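Local structure of glycosaminoglycan xylosylkinase (Hydra vulgaris, 5XOM) at the interface of chains A and B. The protein probably transfers phosphate to xylose in the linker sugars of proteoglycans, as a Fam20-family kinase of the secretory pathway. Residues are numbered along the deposited sequence; one frame, centred on the assembly and turned at random. Chains: chain A/B, Glycosaminoglycan xylosylkinase.

Contact 1: the interface of chains A and B. Residues chain A 47, 52, 66, 68-69, 72; chain B 66, 68-69.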
# COMPACT_ATOMS: atom_id res chain seq x y z
N ILE A 47 -10.68 -6.07 -7.49
CA ILE A 47 -11.12 -5.24 -6.38
C ILE A 47 -11.66 -3.94 -6.95
O ILE A 47 -10.98 -3.29 -7.76
CB ILE A 47 -9.99 -4.95 -5.38
CG1 ILE A 47 -9.29 -6.26 -4.98
CG2 ILE A 47 -10.52 -4.20 -4.16
CD1 ILE A 47 -8.07 -6.06 -4.10
N VAL A 52 -11.93 -0.09 -2.21
CA VAL A 52 -10.62 0.39 -1.77
C VAL A 52 -10.78 1.65 -0.92
O VAL A 52 -10.11 1.80 0.11
CB VAL A 52 -9.71 0.64 -2.98
CG1 VAL A 52 -8.38 1.23 -2.53
CG2 VAL A 52 -9.49 -0.66 -3.76
N SER A 66 0.16 4.38 0.09
CA SER A 66 0.20 3.58 -1.14
C SER A 66 -0.34 4.37 -2.33
O SER A 66 -1.54 4.63 -2.43
CB SER A 66 -0.61 2.30 -0.95
OG SER A 66 -0.84 1.68 -2.20
N VAL A 68 -0.52 3.10 -5.28
CA VAL A 68 -1.32 2.16 -6.05
C VAL A 68 -2.78 2.22 -5.62
O VAL A 68 -3.69 2.30 -6.45
CB VAL A 68 -0.75 0.73 -5.93
CG1 VAL A 68 -1.66 -0.25 -6.64
CG2 VAL A 68 0.64 0.67 -6.52
N GLU A 69 -3.01 2.21 -4.31
CA GLU A 69 -4.38 2.26 -3.80
C GLU A 69 -5.04 3.60 -4.10
O GLU A 69 -6.21 3.64 -4.50
CB GLU A 69 -4.39 1.97 -2.30
CG GLU A 69 -3.90 0.57 -1.94
CD GLU A 69 -4.21 0.17 -0.51
OE1 GLU A 69 -5.06 0.83 0.12
OE2 GLU A 69 -3.61 -0.81 -0.01
N LYS A 72 -5.72 4.15 -7.87
CA LYS A 72 -6.85 3.33 -8.26
C LYS A 72 -8.17 4.06 -8.00
O LYS A 72 -9.09 4.01 -8.83
CB LYS A 72 -6.81 2.00 -7.51
CG LYS A 72 -7.87 0.99 -7.90
CD LYS A 72 -7.58 -0.33 -7.20
CE LYS A 72 -8.63 -1.36 -7.51
NZ LYS A 72 -8.40 -1.95 -8.85
N SER B 66 -0.68 -4.90 1.43
CA SER B 66 -1.78 -4.41 0.60
C SER B 66 -2.24 -5.46 -0.40
O SER B 66 -1.48 -5.83 -1.31
CB SER B 66 -1.36 -3.14 -0.13
OG SER B 66 -2.31 -2.83 -1.14
N VAL B 68 -4.50 -4.86 -2.59
CA VAL B 68 -4.68 -4.16 -3.86
C VAL B 68 -3.41 -4.25 -4.68
O VAL B 68 -3.44 -4.56 -5.88
CB VAL B 68 -5.10 -2.70 -3.62
CG1 VAL B 68 -5.16 -1.96 -4.93
CG2 VAL B 68 -6.46 -2.65 -2.94
N GLU B 69 -2.26 -4.00 -4.04
CA GLU B 69 -0.99 -4.05 -4.77
C GLU B 69 -0.65 -5.47 -5.20
O GLU B 69 -0.20 -5.68 -6.34
CB GLU B 69 0.13 -3.46 -3.92
CG GLU B 69 -0.06 -2.01 -3.58
CD GLU B 69 1.20 -1.36 -3.04
OE1 GLU B 69 2.29 -1.94 -3.21
OE2 GLU B 69 1.10 -0.27 -2.44
O HOH W 1 2.34 2.32 -3.83
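A:Ser66 and B:Glu69 face each other across the centre of this two-fold contact between Fam20 kinase chains, where the start of helix 67-79 in one copy meets its twin in the other. The hydroxyl OG of A:Ser66 donates to B:Glu69 OE2 at 2.8 Å, on the anti lone pair of that oxygen, the one turned away from OE1, and B:Ser66 OG treats A:Glu69 OE2 in the same way at 2.6 Å. Each serine also caps its own helix: A:Ser66 OG, anti to the backbone N (chi1 167°), accepts a hydrogen bond from the backbone N-H of A:Glu69, N to OG 3.1 Å, nearly straight at the hydrogen (167°). The hydroxyl is thus fixed as acceptor within its chain and donor across the interface. Water 1 joins A:Val68 N to B:Glu69 OE2 by longer bonds. The two OE2 atoms of A:Glu69 and B:Glu69 lie 5.3 Å apart, and the serine donors and helix N-termini probably ease this like-charge approach. Slanting across A:Val68, the glutamate stem sets B:Glu69 CG 3.7 Å from A:Val68 CB; an alanine in place of B:Glu69 would probably leave A:Ser66 OG without its acceptor across the interface and uncover this valine. B:Val68 divides its branches: CG1 touches the aliphatic A:Lys72 CD at 3.7 Å, whereas CG2 meets A:Val52 CG2 tip to tip, also at 3.7 Å, while A:Ile47 crosses at a slant and brings its CD1 to the same CG2.

Contact 2: the interface of chains A and B. Residues chain A 43-46; chain B 71, 75.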
# COMPACT_ATOMS: atom_id res chain seq x y z
N GLU A 43 -13.05 -14.41 -14.15
CA GLU A 43 -11.91 -13.51 -14.02
C GLU A 43 -11.42 -13.43 -12.57
O GLU A 43 -12.15 -13.78 -11.64
CB GLU A 43 -12.26 -12.12 -14.57
CG GLU A 43 -11.09 -11.43 -15.25
CD GLU A 43 -11.49 -10.10 -15.86
OE1 GLU A 43 -12.58 -10.05 -16.48
OE2 GLU A 43 -10.73 -9.12 -15.72
N TYR A 44 -10.18 -12.97 -12.39
CA TYR A 44 -9.46 -13.18 -11.15
C TYR A 44 -8.87 -11.88 -10.61
O TYR A 44 -8.50 -10.98 -11.37
CB TYR A 44 -8.33 -14.21 -11.38
CG TYR A 44 -8.85 -15.58 -11.77
CD1 TYR A 44 -9.44 -16.41 -10.83
CD2 TYR A 44 -8.77 -16.02 -13.09
CE1 TYR A 44 -9.92 -17.65 -11.18
CE2 TYR A 44 -9.25 -17.26 -13.45
CZ TYR A 44 -9.82 -18.08 -12.49
OH TYR A 44 -10.31 -19.32 -12.83
N PHE A 45 -8.79 -11.80 -9.28
CA PHE A 45 -8.06 -10.76 -8.55
C PHE A 45 -8.69 -9.37 -8.68
O PHE A 45 -7.97 -8.37 -8.67
CB PHE A 45 -6.60 -10.70 -9.00
CG PHE A 45 -5.87 -12.01 -8.88
CD1 PHE A 45 -5.45 -12.49 -7.65
CD2 PHE A 45 -5.57 -12.76 -10.01
CE1 PHE A 45 -4.78 -13.69 -7.54
CE2 PHE A 45 -4.90 -13.96 -9.92
CZ PHE A 45 -4.50 -14.43 -8.68
N ASN A 46 -10.01 -9.27 -8.78
CA ASN A 46 -10.67 -7.99 -8.98
C ASN A 46 -11.05 -7.34 -7.66
O ASN A 46 -11.69 -7.98 -6.81
CB ASN A 46 -11.90 -8.17 -9.87
CG ASN A 46 -11.55 -8.37 -11.33
OD1 ASN A 46 -10.51 -7.89 -11.80
ND2 ASN A 46 -12.40 -9.08 -12.05
N TYR B 71 -2.72 -8.21 -5.54
CA TYR B 71 -3.67 -8.70 -6.55
C TYR B 71 -3.43 -8.04 -7.89
O TYR B 71 -3.63 -8.68 -8.94
CB TYR B 71 -5.11 -8.44 -6.10
CG TYR B 71 -5.64 -9.33 -5.00
CD1 TYR B 71 -4.78 -9.99 -4.12
CD2 TYR B 71 -7.01 -9.51 -4.81
CE1 TYR B 71 -5.27 -10.80 -3.10
CE2 TYR B 71 -7.51 -10.32 -3.79
CZ TYR B 71 -6.63 -10.96 -2.95
OH TYR B 71 -7.12 -11.76 -1.94
N LYS B 75 -2.64 -10.52 -10.94
CA LYS B 75 -3.51 -10.46 -12.11
C LYS B 75 -2.71 -10.24 -13.38
O LYS B 75 -3.00 -10.84 -14.42
CB LYS B 75 -4.56 -9.36 -11.93
CG LYS B 75 -5.59 -9.26 -13.04
CD LYS B 75 -6.62 -8.18 -12.74
CE LYS B 75 -7.65 -8.04 -13.85
NZ LYS B 75 -8.43 -9.29 -14.05
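B:Lys75 reaches from helix 67-79 to the N-terminal segment of chain A, where its ammonium NZ meets A:Glu43, A:Tyr44 and A:Asn46. This is a polar clasp at the edge of the two-fold interface between the Fam20 kinase copies. The salt bridge from B:Lys75 NZ to the carboxylate oxygen A:Glu43 OE2 measures 2.8 Å and uses the anti lone pair, pointing away from the other oxygen; because A:Glu43 is poorly ordered, its exact placement is less certain. A second bond runs from B:Lys75 NZ to the backbone carbonyl A:Tyr44 O at 3.2 Å, in the carbonyl plane with a C=O...donor angle of 157°. The amide oxygen A:Asn46 OD1 adds a weak bond to the same nitrogen at 3.4 Å. Backbone and side-chain oxygens therefore share the ammonium group and probably help to stabilise its positive charge.

The lysine chain is extended as far as CE and bends at its last torsion (chi4 61°), which turns NZ toward the oxygens. Its methylenes run past A:Tyr44 O, with B:Lys75 CD at 3.6 Å from that oxygen. Nearer the helix, A:Phe45 lies against the base of the lysine, its ring carbon CD2 3.7 Å from B:Lys75 CA. A:Phe45 CB also packs against the backbone carbonyl B:Tyr71 O, one turn earlier on the helix. The side chains of A:Phe45 and B:Tyr71 cross at about a right angle, and A:Phe45 CD1 stands 4.1 Å above one face of the tyrosine ring, displaced toward its rim.

The C-alpha centres of contact 1 and contact 2 lie about 12 Å apart, and both draw on helix 67-79 of chain B: its first turn, with B:Ser66 just ahead of it, serves contact 1, and B:Tyr71 and B:Lys75 farther along serve contact 2. On the chain A side, residues 43-46 of contact 2 run directly into A:Ile47 of contact 1, so one continuous N-terminal stretch follows the partner helix. The two-fold axis repeats both contacts with the chains exchanged, giving a mixed centre of serine-glutamate bonds and valine packing, flanked by two lysine clasps. This pairing may or may not persist in solution.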